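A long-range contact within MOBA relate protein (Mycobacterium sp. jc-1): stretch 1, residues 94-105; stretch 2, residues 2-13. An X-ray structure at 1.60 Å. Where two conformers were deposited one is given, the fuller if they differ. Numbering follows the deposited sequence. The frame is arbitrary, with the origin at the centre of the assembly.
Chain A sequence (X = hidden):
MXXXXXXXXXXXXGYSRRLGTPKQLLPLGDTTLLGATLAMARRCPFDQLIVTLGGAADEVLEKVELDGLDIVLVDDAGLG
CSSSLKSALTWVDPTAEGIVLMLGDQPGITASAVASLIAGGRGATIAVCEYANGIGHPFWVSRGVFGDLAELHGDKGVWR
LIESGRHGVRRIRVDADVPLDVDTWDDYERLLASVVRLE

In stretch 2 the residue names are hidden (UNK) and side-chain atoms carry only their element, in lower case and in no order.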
# COMPACT_ATOMS: atom_id res chain seq x y z
N PRO A 94 11.76 -4.72 14.43
CA PRO A 94 12.01 -6.16 14.62
C PRO A 94 10.86 -6.96 15.23
O PRO A 94 10.75 -8.17 14.99
CB PRO A 94 13.24 -6.19 15.54
CG PRO A 94 13.91 -4.87 15.33
CD PRO A 94 12.84 -3.89 15.02
N THR A 95 10.00 -6.30 16.00
CA THR A 95 8.85 -6.99 16.58
C THR A 95 7.77 -7.36 15.56
O THR A 95 6.89 -8.16 15.87
CB THR A 95 8.21 -6.22 17.76
OG1 THR A 95 7.72 -4.95 17.30
CG2 THR A 95 9.25 -6.02 18.88
N ALA A 96 7.81 -6.79 14.36
CA ALA A 96 6.76 -7.08 13.39
C ALA A 96 6.94 -8.53 12.89
O ALA A 96 8.04 -8.93 12.53
CB ALA A 96 6.82 -6.10 12.19
N GLU A 97 5.84 -9.28 12.89
CA GLU A 97 5.84 -10.66 12.38
C GLU A 97 5.65 -10.68 10.85
O GLU A 97 5.92 -11.67 10.18
CB GLU A 97 4.71 -11.48 13.03
CG GLU A 97 4.98 -11.88 14.48
CD GLU A 97 3.75 -12.47 15.19
OE1 GLU A 97 2.68 -12.65 14.56
OE2 GLU A 97 3.88 -12.75 16.40
N GLY A 98 5.17 -9.57 10.32
CA GLY A 98 5.04 -9.40 8.88
C GLY A 98 4.63 -7.98 8.59
O GLY A 98 4.47 -7.16 9.52
N ILE A 99 4.45 -7.68 7.31
CA ILE A 99 3.97 -6.37 6.91
C ILE A 99 2.70 -6.53 6.13
O ILE A 99 2.46 -7.58 5.55
CB ILE A 99 5.00 -5.59 6.06
CG1 ILE A 99 5.32 -6.35 4.73
CG2 ILE A 99 6.24 -5.24 6.91
CD1 ILE A 99 6.29 -5.60 3.79
N VAL A 100 1.92 -5.46 6.11
CA VAL A 100 0.81 -5.32 5.18
C VAL A 100 1.17 -4.23 4.19
O VAL A 100 1.50 -3.10 4.58
CB VAL A 100 -0.51 -5.00 5.92
CG1 VAL A 100 -1.63 -4.59 4.93
CG2 VAL A 100 -0.95 -6.17 6.79
N LEU A 101 1.10 -4.58 2.91
CA LEU A 101 1.45 -3.70 1.78
C LEU A 101 0.24 -3.11 1.13
O LEU A 101 -0.69 -3.84 0.78
CB LEU A 101 2.22 -4.49 0.72
CG LEU A 101 3.62 -5.01 1.02
CD1 LEU A 101 4.06 -5.89 -0.14
CD2 LEU A 101 4.59 -3.85 1.23
N MET A 102 0.25 -1.80 0.95
CA MET A 102 -0.80 -1.18 0.17
C MET A 102 -0.23 -0.02 -0.61
O MET A 102 0.90 0.42 -0.37
CB MET A 102 -1.94 -0.73 1.05
CG MET A 102 -1.69 0.58 1.71
SD MET A 102 -3.01 0.91 2.86
CE MET A 102 -2.31 0.28 4.39
N LEU A 103 -0.96 0.40 -1.64
CA LEU A 103 -0.53 1.52 -2.48
C LEU A 103 -1.07 2.83 -1.94
O LEU A 103 -2.19 2.87 -1.44
CB LEU A 103 -0.99 1.34 -3.93
CG LEU A 103 -0.48 0.07 -4.66
CD1 LEU A 103 -0.89 0.10 -6.13
CD2 LEU A 103 1.03 -0.08 -4.55
N GLY A 104 -0.31 3.92 -2.10
CA GLY A 104 -0.74 5.24 -1.64
C GLY A 104 -1.97 5.77 -2.36
O GLY A 104 -2.62 6.73 -1.89
N ASP A 105 -2.29 5.14 -3.50
CA ASP A 105 -3.39 5.57 -4.37
C ASP A 105 -4.59 4.62 -4.35
O ASP A 105 -5.43 4.63 -5.26
CB ASP A 105 -2.91 5.83 -5.82
CG ASP A 105 -2.15 4.66 -6.43
OD1 ASP A 105 -1.10 4.30 -5.86
OD2 ASP A 105 -2.58 4.13 -7.48
N UNK A 2 -2.55 -4.09 23.55
CA UNK A 2 -2.67 -5.22 22.59
C UNK A 2 -1.91 -4.92 21.28
O UNK A 2 -2.48 -4.41 20.31
c UNK A 2 -4.67 -6.97 22.31
c UNK A 2 -3.90 -7.90 21.35
c UNK A 2 -4.69 -7.55 23.72
c UNK A 2 -4.16 -5.52 22.30
N UNK A 3 -0.62 -5.25 21.28
CA UNK A 3 0.22 -5.17 20.09
C UNK A 3 -0.35 -6.04 18.97
O UNK A 3 -0.83 -7.14 19.23
n UNK A 3 3.97 -3.79 20.07
c UNK A 3 3.82 -4.93 20.97
n UNK A 3 6.22 -4.10 19.74
c UNK A 3 5.11 -3.41 19.51
c UNK A 3 1.61 -5.71 20.38
n UNK A 3 5.14 -2.35 18.72
c UNK A 3 2.39 -5.03 21.45
N UNK A 4 -0.26 -5.56 17.73
CA UNK A 4 -0.63 -6.39 16.58
C UNK A 4 0.56 -7.20 16.07
O UNK A 4 0.37 -8.23 15.43
o UNK A 4 -0.17 -4.72 14.89
c UNK A 4 -1.18 -5.54 15.43
N UNK A 5 1.78 -6.71 16.34
CA UNK A 5 3.01 -7.24 15.73
C UNK A 5 2.95 -7.18 14.19
O UNK A 5 3.47 -8.04 13.47
c UNK A 5 3.41 -8.68 17.75
c UNK A 5 3.33 -8.64 16.24
n UNK A 5 4.51 -10.54 21.88
c UNK A 5 4.37 -10.82 20.59
c UNK A 5 3.95 -9.97 18.30
n UNK A 5 4.45 -12.07 20.17
n UNK A 5 4.14 -9.82 19.74
N UNK A 6 2.32 -6.12 13.70
CA UNK A 6 2.23 -5.87 12.26
C UNK A 6 2.68 -4.43 11.94
O UNK A 6 2.26 -3.47 12.59
c UNK A 6 0.32 -7.54 11.97
c UNK A 6 0.75 -5.83 10.21
c UNK A 6 0.78 -6.11 11.70
N UNK A 7 3.51 -4.31 10.90
CA UNK A 7 3.87 -3.00 10.34
C UNK A 7 3.12 -2.81 9.04
O UNK A 7 3.15 -3.69 8.19
c UNK A 7 5.72 -1.66 9.28
o UNK A 7 6.05 -2.84 11.36
c UNK A 7 5.38 -2.91 10.09
N UNK A 8 2.45 -1.67 8.89
CA UNK A 8 1.85 -1.30 7.61
C UNK A 8 2.85 -0.55 6.76
O UNK A 8 3.62 0.25 7.28
N UNK A 9 2.83 -0.79 5.45
CA UNK A 9 3.74 -0.12 4.53
C UNK A 9 2.88 0.40 3.37
O UNK A 9 2.30 -0.39 2.62
c UNK A 9 5.66 -1.74 5.10
c UNK A 9 5.76 -0.35 2.95
c UNK A 9 4.83 -1.09 3.97
N UNK A 10 2.80 1.71 3.25
CA UNK A 10 2.09 2.35 2.15
C UNK A 10 3.12 2.78 1.12
O UNK A 10 3.96 3.67 1.40
c UNK A 10 1.29 3.56 2.65
c UNK A 10 0.63 4.30 1.48
c UNK A 10 0.22 3.15 3.64
N UNK A 11 3.07 2.15 -0.04
CA UNK A 11 4.02 2.45 -1.13
C UNK A 11 3.48 3.62 -1.93
O UNK A 11 2.43 3.51 -2.59
c UNK A 11 6.21 0.19 -0.81
c UNK A 11 4.24 1.22 -2.02
c UNK A 11 4.68 -1.24 -2.17
c UNK A 11 4.76 -0.00 -1.26
N UNK A 12 4.16 4.76 -1.82
CA UNK A 12 3.67 6.01 -2.41
C UNK A 12 4.75 6.78 -3.17
O UNK A 12 4.70 8.01 -3.26
c UNK A 12 3.01 6.89 -1.34
N UNK A 13 5.70 6.03 -3.70
CA UNK A 13 6.83 6.58 -4.45
C UNK A 13 6.62 6.36 -5.96
O UNK A 13 6.41 5.23 -6.42
c UNK A 13 8.14 5.93 -3.98

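Position 2 carries four side-chain carbons, forked at the second. It touches nothing on stretch 1. It is Leu 2.

Position 3 has three carbons, a nitrogen, then a carbon carrying two more nitrogens. This guanidinium comes near Thr 95. It is Arg 3. Its NH2 lies 3.0 Å from Thr 95 OG1.

Position 4 has one carbon and one oxygen, out of reach of stretch 1. It is Ser 4. Its OG accepts a hydrogen bond from the backbone N of position 6, 3.1 Å away.

Position 5 has three carbons, a nitrogen, then a carbon carrying two more nitrogens. Its side chain lies near Glu 97. It is Arg 5. NH1 forms a long salt bridge of 3.9 Å with Glu 97 OE2. Its backbone O accepts a hydrogen bond from Glu 97 N at 2.7 Å.

Position 6 has three carbons, branched at the first; one lies against Val 100. It is Val 6. Its CG1 packs 3.8 Å from Val 100 CG2.

Position 7 has one carbon bearing an oxygen and a carbon; the oxygen is near Ala 96. It is Thr 7, with OG1 3.5 Å from Ala 96 CB.

Position 8 has no side-chain atoms; its backbone pairs with Val 100. It is Gly 8.

Position 9 has three carbons, branched at the first, against Ile 99 and Leu 101. It is Val 9. Its CG2 is 4.0 Å from Ile 99 CG2, and its CB is 3.9 Å from Leu 101 CD2.

Position 10 has the same three-carbon branch, touching Met 102 and Gly 104. It is Val 10. CG2 meets Met 102 CG at 3.7 Å, and CG1 reaches Gly 104 CA at 3.5 Å.

Position 11 has four carbons, forked at the second, near Leu 101. It is Leu 11. CD1 lies 4.3 Å from Leu 101 CD2.

Position 12 has a single carbon, near Gly 104. It is Ala 12. Its CB is 4.1 Å from Gly 104 CA. A CB on Gly 104 would clash with it.

Position 13 also has one carbon, out of reach. It is Ala 13.

The two strands run parallel, joined by backbone hydrogen bonds. Val 100 N donates to Thr 7 O (3.0 Å), Val 9 N to Val 100 O (2.8 Å), and Met 102 N to Val 9 O (3.0 Å). Ile 99, Leu 101, Leu 103, Thr 7, Val 9 and Leu 11 share one face. Val 100, Met 102, Val 6 and Val 10 share the other. Apolar packing thus supports the ladder on both faces, while the charged pair lies before the strands.

Stretch 2 (2-13) LRSRVTGVVLAA
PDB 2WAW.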